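ATP phosphoribosyltransferase regulatory subunit (Thermotoga maritima, PDB 1USY) is probably required for the first step of histidine biosynthesis and may let histidine exert feedback control over ATP phosphoribosyltransferase. Local coordinates at residues S11-A16 against K72-D77; I126-H131 against I238-D243; V98-L103 against G260-G265. All coordinates share one frame; numbering follows the deposited sequence.

Contact 1: residues S11-A16 against K72-D77; sequences SFYSKA and KVWYAD
Trp74 carries nearly all of the contact with helix residues Phe12, Tyr13 and Ala16, and no hydrogen bond crosses between the two segments. The helix lies over the strand in almost exactly the opposite direction (178°), their short axes 9.4 Å apart. Along the strand the contact opens at Trp74 CB, which meets Ala16 CB at 3.8 Å and Phe12 CE2 at 4.1 Å. Trp74 CG sits between its backbone N and carbonyl carbon (chi1 71°), with Ala16 CB 3.9 Å from it. Tyr13 CB lies over one face of the indole, offset toward the rim and 4.2 Å from the centroid of its six-membered ring in a CH-pi contact, while the Tyr13 ring itself is inclined at 49° to the indole, Tyr13 CD1 beside Trp74 CZ2. Phe6 of the second subunit also meets the indole, edge to face. At Tyr75 only the carbonyl takes part: Phe12 CE2 lies 3.9 Å from Tyr75 O. The Tyr75 side chain points away from the helix and its OH bonds to Ser267. Phe12 also packs against helix 103-120 and strand 86-98. Helix 6-16 probably corresponds to the motif 1 helix of the class II aminoacyl-tRNA synthetase dimer interface, packed here on the first strand of the motif 2 hairpin.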
ATOM      1  N   SER B  11     -19.606  23.807 -24.874  1.00 22.91           N
ATOM      2  CA  SER B  11     -20.841  23.598 -25.597  1.00 23.35           C
ATOM      3  C   SER B  11     -21.849  22.788 -24.772  1.00 23.20           C
ATOM      4  O   SER B  11     -23.004  23.190 -24.650  1.00 21.76           O
ATOM      5  CB  SER B  11     -20.538  22.907 -26.926  1.00 23.30           C
ATOM      6  OG  SER B  11     -21.734  22.605 -27.646  1.00 29.93           O
ATOM      7  N   PHE B  12     -21.380  21.673 -24.208  1.00 19.59           N
ATOM      8  CA  PHE B  12     -22.176  20.750 -23.404  1.00 24.02           C
ATOM      9  C   PHE B  12     -22.692  21.436 -22.156  1.00 22.32           C
ATOM     10  O   PHE B  12     -23.832  21.257 -21.784  1.00 24.63           O
ATOM     11  CB  PHE B  12     -21.333  19.519 -23.004  1.00 18.45           C
ATOM     12  CG  PHE B  12     -22.087  18.518 -22.193  1.00 18.94           C
ATOM     13  CD1 PHE B  12     -22.995  17.651 -22.809  1.00 17.76           C
ATOM     14  CD2 PHE B  12     -21.881  18.419 -20.822  1.00 21.25           C
ATOM     15  CE1 PHE B  12     -23.718  16.731 -22.060  1.00 16.88           C
ATOM     16  CE2 PHE B  12     -22.582  17.478 -20.046  1.00 18.70           C
ATOM     17  CZ  PHE B  12     -23.511  16.639 -20.666  1.00 23.33           C
ATOM     18  N   TYR B  13     -21.816  22.216 -21.530  1.00 25.48           N
ATOM     19  CA  TYR B  13     -22.126  23.094 -20.409  1.00 25.49           C
ATOM     20  C   TYR B  13     -23.211  24.120 -20.774  1.00 29.02           C
ATOM     21  O   TYR B  13     -24.046  24.458 -19.937  1.00 31.26           O
ATOM     22  CB  TYR B  13     -20.828  23.801 -19.954  1.00 27.27           C
ATOM     23  CG  TYR B  13     -21.046  25.127 -19.246  1.00 34.60           C
ATOM     24  CD1 TYR B  13     -21.672  25.176 -17.987  1.00 34.62           C
ATOM     25  CD2 TYR B  13     -20.650  26.334 -19.834  1.00 27.73           C
ATOM     26  CE1 TYR B  13     -21.902  26.377 -17.336  1.00 31.18           C
ATOM     27  CE2 TYR B  13     -20.875  27.550 -19.179  1.00 35.41           C
ATOM     28  CZ  TYR B  13     -21.502  27.560 -17.928  1.00 37.87           C
ATOM     29  OH  TYR B  13     -21.723  28.748 -17.258  1.00 41.33           O
ATOM     30  N   SER B  14     -23.195  24.637 -22.006  1.00 27.42           N
ATOM     31  CA  SER B  14     -24.276  25.533 -22.447  1.00 29.47           C
ATOM     32  C   SER B  14     -25.583  24.800 -22.623  1.00 24.35           C
ATOM     33  O   SER B  14     -26.617  25.281 -22.199  1.00 30.09           O
ATOM     34  CB  SER B  14     -23.917  26.309 -23.723  1.00 25.40           C
ATOM     35  OG  SER B  14     -22.604  26.826 -23.595  1.00 31.24           O
ATOM     36  N   LYS B  15     -25.538  23.638 -23.246  1.00 20.96           N
ATOM     37  CA  LYS B  15     -26.743  22.841 -23.392  1.00 22.19           C
ATOM     38  C   LYS B  15     -27.355  22.531 -22.043  1.00 25.76           C
ATOM     39  O   LYS B  15     -28.569  22.679 -21.881  1.00 23.24           O
ATOM     40  CB  LYS B  15     -26.472  21.557 -24.162  1.00 16.42           C
ATOM     41  CG  LYS B  15     -26.048  21.802 -25.584  1.00 14.96           C
ATOM     42  CD  LYS B  15     -25.557  20.512 -26.239  1.00 16.25           C
ATOM     43  CE  LYS B  15     -24.676  20.794 -27.443  1.00 17.41           C
ATOM     44  NZ  LYS B  15     -25.193  21.909 -28.278  1.00 17.35           N
ATOM     45  N   ALA B  16     -26.508  22.140 -21.079  1.00 25.06           N
ATOM     46  CA  ALA B  16     -26.970  21.742 -19.752  1.00 24.02           C
ATOM     47  C   ALA B  16     -27.479  22.893 -18.869  1.00 31.09           C
ATOM     48  O   ALA B  16     -28.570  22.787 -18.285  1.00 30.29           O
ATOM     49  CB  ALA B  16     -25.916  20.947 -19.036  1.00 19.87           C
ATOM     50  N   LYS B  72     -29.856  18.142  -9.859  1.00 21.88           N
ATOM     51  CA  LYS B  72     -29.864  18.259 -11.320  1.00 21.43           C
ATOM     52  C   LYS B  72     -28.506  18.725 -11.778  1.00 21.27           C
ATOM     53  O   LYS B  72     -28.315  19.929 -11.968  1.00 22.96           O
ATOM     54  CB  LYS B  72     -30.899  19.274 -11.805  1.00 18.59           C
ATOM     55  CG  LYS B  72     -31.616  18.837 -13.056  1.00 22.50           C
ATOM     56  CD  LYS B  72     -32.502  19.905 -13.648  1.00 17.68           C
ATOM     57  CE  LYS B  72     -33.302  19.305 -14.794  1.00 17.83           C
ATOM     58  NZ  LYS B  72     -34.145  20.295 -15.537  1.00 15.37           N
ATOM     59  N   VAL B  73     -27.571  17.793 -11.979  1.00 18.94           N
ATOM     60  CA  VAL B  73     -26.184  18.186 -12.263  1.00 17.76           C
ATOM     61  C   VAL B  73     -25.657  17.748 -13.612  1.00 22.16           C
ATOM     62  O   VAL B  73     -26.150  16.786 -14.193  1.00 26.78           O
ATOM     63  CB  VAL B  73     -25.187  17.653 -11.196  1.00 14.50           C
ATOM     64  CG1 VAL B  73     -25.485  18.272  -9.837  1.00 10.59           C
ATOM     65  CG2 VAL B  73     -25.161  16.110 -11.165  1.00  9.15           C
ATOM     66  N   TRP B  74     -24.651  18.474 -14.096  1.00 23.02           N
ATOM     67  CA  TRP B  74     -23.814  18.024 -15.205  1.00 20.86           C
ATOM     68  C   TRP B  74     -22.398  17.939 -14.707  1.00 18.02           C
ATOM     69  O   TRP B  74     -22.004  18.685 -13.802  1.00 23.04           O
ATOM     70  CB  TRP B  74     -23.909  18.958 -16.425  1.00 20.80           C
ATOM     71  CG  TRP B  74     -23.270  20.260 -16.227  1.00 17.80           C
ATOM     72  CD1 TRP B  74     -23.851  21.393 -15.738  1.00 24.29           C
ATOM     73  CD2 TRP B  74     -21.919  20.602 -16.510  1.00 18.02           C
ATOM     74  NE1 TRP B  74     -22.944  22.428 -15.700  1.00 20.76           N
ATOM     75  CE2 TRP B  74     -21.745  21.971 -16.165  1.00 19.41           C
ATOM     76  CE3 TRP B  74     -20.826  19.900 -17.020  1.00 17.29           C
ATOM     77  CZ2 TRP B  74     -20.516  22.637 -16.304  1.00 22.82           C
ATOM     78  CZ3 TRP B  74     -19.603  20.560 -17.139  1.00 15.86           C
ATOM     79  CH2 TRP B  74     -19.454  21.909 -16.782  1.00 14.71           C
ATOM     80  N   TYR B  75     -21.629  17.028 -15.292  1.00 20.83           N
ATOM     81  CA  TYR B  75     -20.222  16.888 -14.961  1.00 15.50           C
ATOM     82  C   TYR B  75     -19.358  16.772 -16.219  1.00 17.76           C
ATOM     83  O   TYR B  75     -19.904  16.650 -17.343  1.00 19.05           O
ATOM     84  CB  TYR B  75     -20.009  15.700 -14.021  1.00 18.04           C
ATOM     85  CG  TYR B  75     -20.554  14.409 -14.560  1.00 26.79           C
ATOM     86  CD1 TYR B  75     -19.817  13.642 -15.463  1.00 26.60           C
ATOM     87  CD2 TYR B  75     -21.823  13.953 -14.192  1.00 31.32           C
ATOM     88  CE1 TYR B  75     -20.320  12.465 -15.979  1.00 26.39           C
ATOM     89  CE2 TYR B  75     -22.333  12.756 -14.703  1.00 30.83           C
ATOM     90  CZ  TYR B  75     -21.563  12.026 -15.596  1.00 33.39           C
ATOM     91  OH  TYR B  75     -22.024  10.839 -16.115  1.00 42.16           O
ATOM     92  N   ALA B  76     -18.031  16.818 -16.003  1.00 11.78           N
ATOM     93  CA  ALA B  76     -16.980  16.749 -17.010  1.00  8.86           C
ATOM     94  C   ALA B  76     -15.644  16.430 -16.346  1.00 12.86           C
ATOM     95  O   ALA B  76     -14.888  17.340 -15.913  1.00 17.71           O
ATOM     96  CB  ALA B  76     -16.864  18.104 -17.819  1.00  8.84           C
ATOM     97  N   ASP B  77     -15.341  15.141 -16.269  1.00 15.17           N
ATOM     98  CA  ASP B  77     -14.109  14.672 -15.672  1.00 13.72           C
ATOM     99  C   ASP B  77     -13.751  13.234 -16.085  1.00 21.42           C
ATOM    100  O   ASP B  77     -14.468  12.551 -16.839  1.00 22.65           O
ATOM    101  CB  ASP B  77     -14.219  14.762 -14.155  1.00 18.07           C
ATOM    102  CG  ASP B  77     -12.909  15.211 -13.481  1.00 22.49           C
ATOM    103  OD1 ASP B  77     -13.023  15.844 -12.420  1.00 30.26           O
ATOM    104  OD2 ASP B  77     -11.741  14.994 -13.900  1.00 22.41           O
TER

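Contact 2: residues I126-H131 against I238-D243; sequences IVEIGH and IFTIYD
Ile126 through Gly130 pair with Tyr242 through Ile238 as antiparallel strands (160° between directions), the backbones joined by six hydrogen bonds at the pairs Ile126–Tyr242, Glu128–Thr240 and Gly130–Ile238. Between them, the non-hydrogen-bonded pairs Val127–Ile241 and Ile129–Phe239 bring CA atoms to 4.6 Å. Their side chains form an apolar face: Val127 CG2 touches Ile241 CD1 at 4.2 Å and Ile129 CD1 touches Phe239 CB at 4.1 Å. Helix 103-120 covers this face, with Ile113 against both Phe239 and Ile241, and helix 199-215 reaches Val127 and Ile129. These are inner strands of the large, mostly antiparallel sheet of the class II aminoacyl-tRNA synthetase fold. The other face is more polar. Glu128 and Thr240 lie side by side and point the same way; Glu128 CG is anti to its backbone N (chi1 170°), and the chain stays extended beyond it, with OE1 ending beside Thr240 OG1 and Tyr242 OH. Tyr242 OH donates to Glu128 OE1 at 3.1 Å, coming from above the carboxylate plane (52° out of it), and Glu128 CB lies at the edge of the tyrosine ring. A water donates to Glu128 O at 2.8 Å, so this carbonyl is gripped by both the water and Thr240 N. Glu128 OE2 forms salt bridges with Arg187 and with a basic side chain on the chain of another protein. That second chain also packs its backbone on Ile126 and a basic side chain on Tyr242.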
ATOM      1  N   ILE B 126     -26.046   6.548 -34.261  1.00 25.67           N
ATOM      2  CA  ILE B 126     -27.163   5.661 -33.959  1.00 20.05           C
ATOM      3  C   ILE B 126     -27.485   5.739 -32.456  1.00 18.18           C
ATOM      4  O   ILE B 126     -26.613   5.566 -31.621  1.00 27.42           O
ATOM      5  CB  ILE B 126     -26.813   4.202 -34.390  1.00 17.62           C
ATOM      6  CG1 ILE B 126     -26.638   4.095 -35.893  1.00 22.57           C
ATOM      7  CG2 ILE B 126     -27.870   3.200 -33.959  1.00 19.10           C
ATOM      8  CD1 ILE B 126     -25.905   2.781 -36.370  1.00 14.18           C
ATOM      9  N   VAL B 127     -28.734   6.039 -32.129  1.00 22.31           N
ATOM     10  CA  VAL B 127     -29.257   5.980 -30.751  1.00 18.77           C
ATOM     11  C   VAL B 127     -30.074   4.703 -30.574  1.00 21.94           C
ATOM     12  O   VAL B 127     -31.137   4.508 -31.204  1.00 21.43           O
ATOM     13  CB  VAL B 127     -30.154   7.197 -30.414  1.00 19.75           C
ATOM     14  CG1 VAL B 127     -30.683   7.077 -28.973  1.00 20.45           C
ATOM     15  CG2 VAL B 127     -29.366   8.545 -30.621  1.00 16.24           C
ATOM     16  N   GLU B 128     -29.547   3.800 -29.768  1.00 15.25           N
ATOM     17  CA  GLU B 128     -30.190   2.521 -29.600  1.00 16.78           C
ATOM     18  C   GLU B 128     -30.947   2.561 -28.262  1.00 15.40           C
ATOM     19  O   GLU B 128     -30.368   2.826 -27.221  1.00 17.08           O
ATOM     20  CB  GLU B 128     -29.135   1.422 -29.666  1.00 16.23           C
ATOM     21  CG  GLU B 128     -29.655   0.069 -29.266  1.00 24.45           C
ATOM     22  CD  GLU B 128     -28.583  -0.988 -29.170  1.00 28.32           C
ATOM     23  OE1 GLU B 128     -27.898  -1.110 -28.126  1.00 38.12           O
ATOM     24  OE2 GLU B 128     -28.424  -1.708 -30.156  1.00 31.50           O
ATOM     25  N   ILE B 129     -32.250   2.363 -28.300  1.00 17.52           N
ATOM     26  CA  ILE B 129     -33.077   2.464 -27.084  1.00 20.23           C
ATOM     27  C   ILE B 129     -33.488   1.086 -26.591  1.00 21.30           C
ATOM     28  O   ILE B 129     -33.729   0.160 -27.362  1.00 24.85           O
ATOM     29  CB  ILE B 129     -34.367   3.292 -27.319  1.00 24.32           C
ATOM     30  CG1 ILE B 129     -34.073   4.693 -27.882  1.00 23.68           C
ATOM     31  CG2 ILE B 129     -35.214   3.352 -26.022  1.00 21.73           C
ATOM     32  CD1 ILE B 129     -33.823   5.750 -26.798  1.00 37.66           C
ATOM     33  N   GLY B 130     -33.581   0.956 -25.289  1.00 20.64           N
ATOM     34  CA  GLY B 130     -33.921  -0.310 -24.685  1.00 15.78           C
ATOM     35  C   GLY B 130     -34.798  -0.019 -23.483  1.00 18.95           C
ATOM     36  O   GLY B 130     -35.016   1.135 -23.107  1.00 15.05           O
ATOM     37  N   HIS B 131     -35.289  -1.080 -22.872  1.00 14.62           N
ATOM     38  CA  HIS B 131     -36.069  -0.935 -21.683  1.00 17.74           C
ATOM     39  C   HIS B 131     -35.945  -2.172 -20.863  1.00 21.15           C
ATOM     40  O   HIS B 131     -36.123  -3.290 -21.334  1.00 23.62           O
ATOM     41  CB  HIS B 131     -37.522  -0.717 -22.026  1.00 21.99           C
ATOM     42  CG  HIS B 131     -38.321  -0.130 -20.914  1.00  7.81           C
ATOM     43  ND1 HIS B 131     -38.706   1.191 -20.907  1.00 15.08           N
ATOM     44  CD2 HIS B 131     -38.823  -0.681 -19.788  1.00 13.16           C
ATOM     45  CE1 HIS B 131     -39.439   1.426 -19.830  1.00 15.64           C
ATOM     46  NE2 HIS B 131     -39.510   0.311 -19.126  1.00 16.52           N
ATOM     47  N   ILE B 238     -33.281   2.600 -21.298  1.00 26.05           N
ATOM     48  CA  ILE B 238     -31.848   2.545 -21.381  1.00 26.03           C
ATOM     49  C   ILE B 238     -31.461   3.001 -22.792  1.00 26.59           C
ATOM     50  O   ILE B 238     -32.189   2.768 -23.751  1.00 29.26           O
ATOM     51  CB  ILE B 238     -31.453   1.066 -21.087  1.00 27.28           C
ATOM     52  CG1 ILE B 238     -31.280   0.894 -19.578  1.00 26.06           C
ATOM     53  CG2 ILE B 238     -30.251   0.589 -21.887  1.00 26.95           C
ATOM     54  CD1 ILE B 238     -32.149  -0.183 -19.016  1.00 29.48           C
ATOM     55  N   PHE B 239     -30.332   3.670 -22.922  1.00 24.31           N
ATOM     56  CA  PHE B 239     -29.897   4.086 -24.241  1.00 26.41           C
ATOM     57  C   PHE B 239     -28.367   3.932 -24.401  1.00 26.56           C
ATOM     58  O   PHE B 239     -27.614   4.105 -23.447  1.00 26.32           O
ATOM     59  CB  PHE B 239     -30.353   5.519 -24.534  1.00 19.40           C
ATOM     60  CG  PHE B 239     -29.519   6.563 -23.832  1.00 30.88           C
ATOM     61  CD1 PHE B 239     -28.387   7.095 -24.440  1.00 30.15           C
ATOM     62  CD2 PHE B 239     -29.845   6.988 -22.571  1.00 25.44           C
ATOM     63  CE1 PHE B 239     -27.630   8.039 -23.814  1.00 32.98           C
ATOM     64  CE2 PHE B 239     -29.091   7.921 -21.956  1.00 30.56           C
ATOM     65  CZ  PHE B 239     -27.986   8.461 -22.576  1.00 31.91           C
ATOM     66  N   THR B 240     -27.943   3.558 -25.607  1.00 21.86           N
ATOM     67  CA  THR B 240     -26.547   3.601 -26.002  1.00 26.43           C
ATOM     68  C   THR B 240     -26.411   4.407 -27.299  1.00 22.49           C
ATOM     69  O   THR B 240     -27.370   4.511 -28.074  1.00 27.96           O
ATOM     70  CB  THR B 240     -26.021   2.165 -26.164  1.00 30.30           C
ATOM     71  OG1 THR B 240     -26.926   1.415 -26.993  1.00 35.77           O
ATOM     72  CG2 THR B 240     -26.080   1.419 -24.811  1.00 27.92           C
ATOM     73  N   ILE B 241     -25.257   5.031 -27.527  1.00 21.98           N
ATOM     74  CA  ILE B 241     -25.066   5.816 -28.773  1.00 19.06           C
ATOM     75  C   ILE B 241     -23.789   5.389 -29.473  1.00 19.87           C
ATOM     76  O   ILE B 241     -22.722   5.275 -28.817  1.00 17.20           O
ATOM     77  CB  ILE B 241     -25.057   7.344 -28.524  1.00 15.56           C
ATOM     78  CG1 ILE B 241     -26.299   7.806 -27.797  1.00 14.77           C
ATOM     79  CG2 ILE B 241     -25.063   8.099 -29.820  1.00 15.12           C
ATOM     80  CD1 ILE B 241     -26.401   9.332 -27.739  1.00 18.46           C
ATOM     81  N   TYR B 242     -23.907   5.110 -30.775  1.00 14.12           N
ATOM     82  CA  TYR B 242     -22.755   4.687 -31.573  1.00 15.93           C
ATOM     83  C   TYR B 242     -22.443   5.706 -32.691  1.00 20.62           C
ATOM     84  O   TYR B 242     -23.349   6.313 -33.324  1.00 18.60           O
ATOM     85  CB  TYR B 242     -22.932   3.275 -32.155  1.00 13.47           C
ATOM     86  CG  TYR B 242     -23.389   2.218 -31.175  1.00 23.32           C
ATOM     87  CD1 TYR B 242     -24.731   2.140 -30.782  1.00 16.88           C
ATOM     88  CD2 TYR B 242     -22.498   1.294 -30.629  1.00 24.67           C
ATOM     89  CE1 TYR B 242     -25.164   1.190 -29.913  1.00 20.64           C
ATOM     90  CE2 TYR B 242     -22.960   0.308 -29.692  1.00 22.27           C
ATOM     91  CZ  TYR B 242     -24.291   0.283 -29.344  1.00 23.45           C
ATOM     92  OH  TYR B 242     -24.815  -0.647 -28.434  1.00 32.96           O
ATOM     93  N   ASP B 243     -21.157   5.911 -32.924  1.00 19.23           N
ATOM     94  CA  ASP B 243     -20.755   6.708 -34.073  1.00 23.35           C
ATOM     95  C   ASP B 243     -20.326   5.742 -35.178  1.00 19.94           C
ATOM     96  O   ASP B 243     -19.431   4.974 -34.962  1.00 13.51           O
ATOM     97  CB  ASP B 243     -19.633   7.669 -33.704  1.00 19.31           C
ATOM     98  CG  ASP B 243     -19.060   8.391 -34.907  1.00 32.03           C
ATOM     99  OD1 ASP B 243     -19.850   8.839 -35.786  1.00 31.97           O
ATOM    100  OD2 ASP B 243     -17.822   8.570 -35.059  1.00 35.16           O
TER
HETATM  101  O   HOH W   1     -29.034   0.800 -25.801  1.00 15.42           O

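Contact 3: residues V98-L103 against G260-G265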
ATOM      1  N   VAL B  98     -31.968  13.503 -10.183  1.00 23.88           N
ATOM      2  CA  VAL B  98     -32.584  12.687  -9.149  1.00 23.96           C
ATOM      3  C   VAL B  98     -33.339  13.647  -8.256  1.00 27.68           C
ATOM      4  O   VAL B  98     -32.702  14.492  -7.610  1.00 24.58           O
ATOM      5  CB  VAL B  98     -31.548  11.971  -8.249  1.00 23.51           C
ATOM      6  CG1 VAL B  98     -32.245  11.061  -7.243  1.00 24.67           C
ATOM      7  CG2 VAL B  98     -30.522  11.209  -9.071  1.00 25.29           C
ATOM      8  N   PRO B  99     -34.664  13.516  -8.173  1.00 27.26           N
ATOM      9  CA  PRO B  99     -35.449  12.408  -8.711  1.00 25.86           C
ATOM     10  C   PRO B  99     -36.060  12.663 -10.085  1.00 26.97           C
ATOM     11  O   PRO B  99     -36.381  13.803 -10.445  1.00 29.94           O
ATOM     12  CB  PRO B  99     -36.574  12.245  -7.683  1.00 27.38           C
ATOM     13  CG  PRO B  99     -36.404  13.408  -6.705  1.00 28.44           C
ATOM     14  CD  PRO B  99     -35.521  14.428  -7.393  1.00 30.93           C
ATOM     15  N   ARG B 100     -36.204  11.574 -10.834  1.00 28.02           N
ATOM     16  CA  ARG B 100     -36.945  11.543 -12.077  1.00 29.80           C
ATOM     17  C   ARG B 100     -38.403  11.577 -11.707  1.00 29.87           C
ATOM     18  O   ARG B 100     -38.901  10.681 -11.032  1.00 31.61           O
ATOM     19  CB  ARG B 100     -36.631  10.260 -12.846  1.00 32.42           C
ATOM     20  CG  ARG B 100     -37.587   9.942 -13.990  1.00 38.65           C
ATOM     21  CD  ARG B 100     -37.268   8.654 -14.723  1.00 43.13           C
ATOM     22  NE  ARG B 100     -38.001   7.500 -14.188  1.00 48.44           N
ATOM     23  CZ  ARG B 100     -37.472   6.575 -13.388  1.00 47.78           C
ATOM     24  NH1 ARG B 100     -36.200   6.647 -13.009  1.00 46.82           N
ATOM     25  NH2 ARG B 100     -38.215   5.562 -12.964  1.00 49.18           N
ATOM     26  N   ASN B 101     -39.084  12.633 -12.117  1.00 31.10           N
ATOM     27  CA  ASN B 101     -40.495  12.790 -11.762  1.00 31.37           C
ATOM     28  C   ASN B 101     -41.415  12.258 -12.873  1.00 31.22           C
ATOM     29  O   ASN B 101     -42.555  11.853 -12.617  1.00 24.89           O
ATOM     30  CB  ASN B 101     -40.818  14.256 -11.381  1.00 29.48           C
ATOM     31  CG  ASN B 101     -40.130  14.693 -10.084  1.00 32.02           C
ATOM     32  OD1 ASN B 101     -39.371  15.668 -10.073  1.00 27.07           O
ATOM     33  ND2 ASN B 101     -40.396  13.971  -8.981  1.00 33.73           N
ATOM     34  N   SER B 102     -40.893  12.229 -14.098  1.00 28.58           N
ATOM     35  CA  SER B 102     -41.672  11.802 -15.237  1.00 31.06           C
ATOM     36  C   SER B 102     -40.743  11.387 -16.378  1.00 30.64           C
ATOM     37  O   SER B 102     -39.535  11.625 -16.328  1.00 28.42           O
ATOM     38  CB  SER B 102     -42.589  12.941 -15.687  1.00 30.53           C
ATOM     39  OG  SER B 102     -41.873  14.168 -15.710  1.00 40.03           O
ATOM     40  N   LEU B 103     -41.316  10.770 -17.407  1.00 29.08           N
ATOM     41  CA  LEU B 103     -40.578  10.480 -18.626  1.00 30.43           C
ATOM     42  C   LEU B 103     -39.943  11.762 -19.179  1.00 30.56           C
ATOM     43  O   LEU B 103     -38.804  11.725 -19.684  1.00 30.33           O
ATOM     44  CB  LEU B 103     -41.509   9.866 -19.674  1.00 30.64           C
ATOM     45  CG  LEU B 103     -41.012   8.715 -20.548  1.00 29.82           C
ATOM     46  CD1 LEU B 103     -41.887   8.701 -21.786  1.00 29.27           C
ATOM     47  CD2 LEU B 103     -39.547   8.836 -20.909  1.00 29.15           C
ATOM     48  N   GLY B 260     -36.218   3.102  -3.659  1.00 41.28           N
ATOM     49  CA  GLY B 260     -37.445   3.872  -3.858  1.00 46.21           C
ATOM     50  C   GLY B 260     -37.210   5.241  -4.479  1.00 47.87           C
ATOM     51  O   GLY B 260     -38.110   6.101  -4.508  1.00 49.29           O
ATOM     52  N   GLU B 261     -35.987   5.413  -4.976  1.00 46.64           N
ATOM     53  CA  GLU B 261     -35.499   6.641  -5.568  1.00 47.45           C
ATOM     54  C   GLU B 261     -35.228   6.493  -7.069  1.00 42.75           C
ATOM     55  O   GLU B 261     -34.249   5.851  -7.490  1.00 38.77           O
ATOM     56  CB  GLU B 261     -34.202   7.039  -4.877  1.00 51.42           C
ATOM     57  CG  GLU B 261     -34.414   7.661  -3.517  1.00 62.00           C
ATOM     58  CD  GLU B 261     -33.980   9.110  -3.504  1.00 67.05           C
ATOM     59  OE1 GLU B 261     -32.766   9.363  -3.718  1.00 71.14           O
ATOM     60  OE2 GLU B 261     -34.848   9.993  -3.301  1.00 67.36           O
ATOM     61  N   LYS B 262     -36.077   7.132  -7.862  1.00 36.87           N
ATOM     62  CA  LYS B 262     -35.912   7.147  -9.309  1.00 33.30           C
ATOM     63  C   LYS B 262     -35.020   8.294  -9.802  1.00 28.33           C
ATOM     64  O   LYS B 262     -35.282   9.451  -9.506  1.00 21.96           O
ATOM     65  CB  LYS B 262     -37.289   7.240  -9.974  1.00 32.74           C
ATOM     66  CG  LYS B 262     -38.096   5.960  -9.923  1.00 33.97           C
ATOM     67  CD  LYS B 262     -39.430   6.207  -9.249  1.00 41.54           C
ATOM     68  CE  LYS B 262     -40.579   5.549  -9.971  1.00 42.97           C
ATOM     69  NZ  LYS B 262     -41.615   5.233  -8.947  1.00 43.86           N
ATOM     70  N   GLY B 263     -33.996   7.963 -10.584  1.00 26.36           N
ATOM     71  CA  GLY B 263     -33.211   8.962 -11.301  1.00 27.83           C
ATOM     72  C   GLY B 263     -32.898   8.554 -12.728  1.00 24.97           C
ATOM     73  O   GLY B 263     -33.136   7.420 -13.090  1.00 23.59           O
ATOM     74  N   VAL B 264     -32.391   9.490 -13.534  1.00 27.80           N
ATOM     75  CA  VAL B 264     -31.905   9.223 -14.889  1.00 25.73           C
ATOM     76  C   VAL B 264     -30.572   9.905 -15.027  1.00 24.48           C
ATOM     77  O   VAL B 264     -30.320  10.942 -14.393  1.00 20.63           O
ATOM     78  CB  VAL B 264     -32.699   9.942 -15.998  1.00 27.96           C
ATOM     79  CG1 VAL B 264     -32.861   9.064 -17.258  1.00 33.19           C
ATOM     80  CG2 VAL B 264     -33.948  10.590 -15.504  1.00 28.18           C
ATOM     81  N   GLY B 265     -29.767   9.386 -15.938  1.00 21.07           N
ATOM     82  CA  GLY B 265     -28.466   9.939 -16.189  1.00 24.24           C
ATOM     83  C   GLY B 265     -27.989   9.468 -17.519  1.00 24.09           C
ATOM     84  O   GLY B 265     -28.559   8.550 -18.093  1.00 30.20           O
TER
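Val98, Pro99 and Arg100 run past the start of strand 262-269, where strand 86-98 ends and gives way to the loop before helix 103-120. The two strands are neighbours in the large sheet of the class II aminoacyl-tRNA synthetase fold, and this contact lies at one end of their antiparallel pairing. Val98 comes first, its CA 4.3 Å from the CA of Gly263. Its CG1 reaches the Glu261 carboxylate, 3.9 Å from OE1, the two side chains crossing at about a right angle, while CG2 faces the bare backbone of Gly263. The same carboxylate is held by a salt bridge from Glu261 OE2 to Arg62. The Val98-Pro99 peptide is cis, and Pro99 CA makes a CA-H...O contact with Lys262 O at 3.1 Å. The next residue bonds to that oxygen as well: Arg100 N donates to Lys262 O at 2.7 Å, from above the carbonyl plane (42° out of it), so one carbonyl gathers both residues. The Arg100 side chain then reaches across the strand. Its CG is anti to the backbone N (chi1 166°), the chain bends at chi3, and one face of the guanidinium lies against Lys262 CB, offset toward the rim. Hydrocarbon rather than the ammonium group meets the cation, for Arg100 NH2 and Lys262 NZ remain 5.3 Å apart. At the guanidinium edge, NH1 makes a weak hydrogen bond to Gly263 O at 3.2 Å; a second weak one goes to Tyr256 O, and NE has a long, weak ion pair with Glu255. Nearer the backbone, Val264 CG2 packs against the aliphatic part of the arginine, 3.8 Å from Arg100 CB and 3.9 Å from Arg100 CD.

Overall arrangement
All three contacts reach the same large, mixed sheet, their centres 18 to 20 Å apart. Contact 1 lies toward one side of it, on strand 71-83, and closes before the others open along the chain. Contact 3 lies at the ends of the next two strands, where 86-98 runs into a loop beside 262-269, and contact 2 lies beyond strand 248-257, nested within the loop that contact 3 closes. Contacts 2 and 3 touch where Phe239 CE2 packs 4.0 Å from Gly265 O; contact 1 touches neither. Helix 103-120 packs near all three. The sheet thus spans from a subunit interface at contact 1 to a meeting with another protein at contact 2, where the side chain of Glu128 lies about 12 Å from a bound histidine.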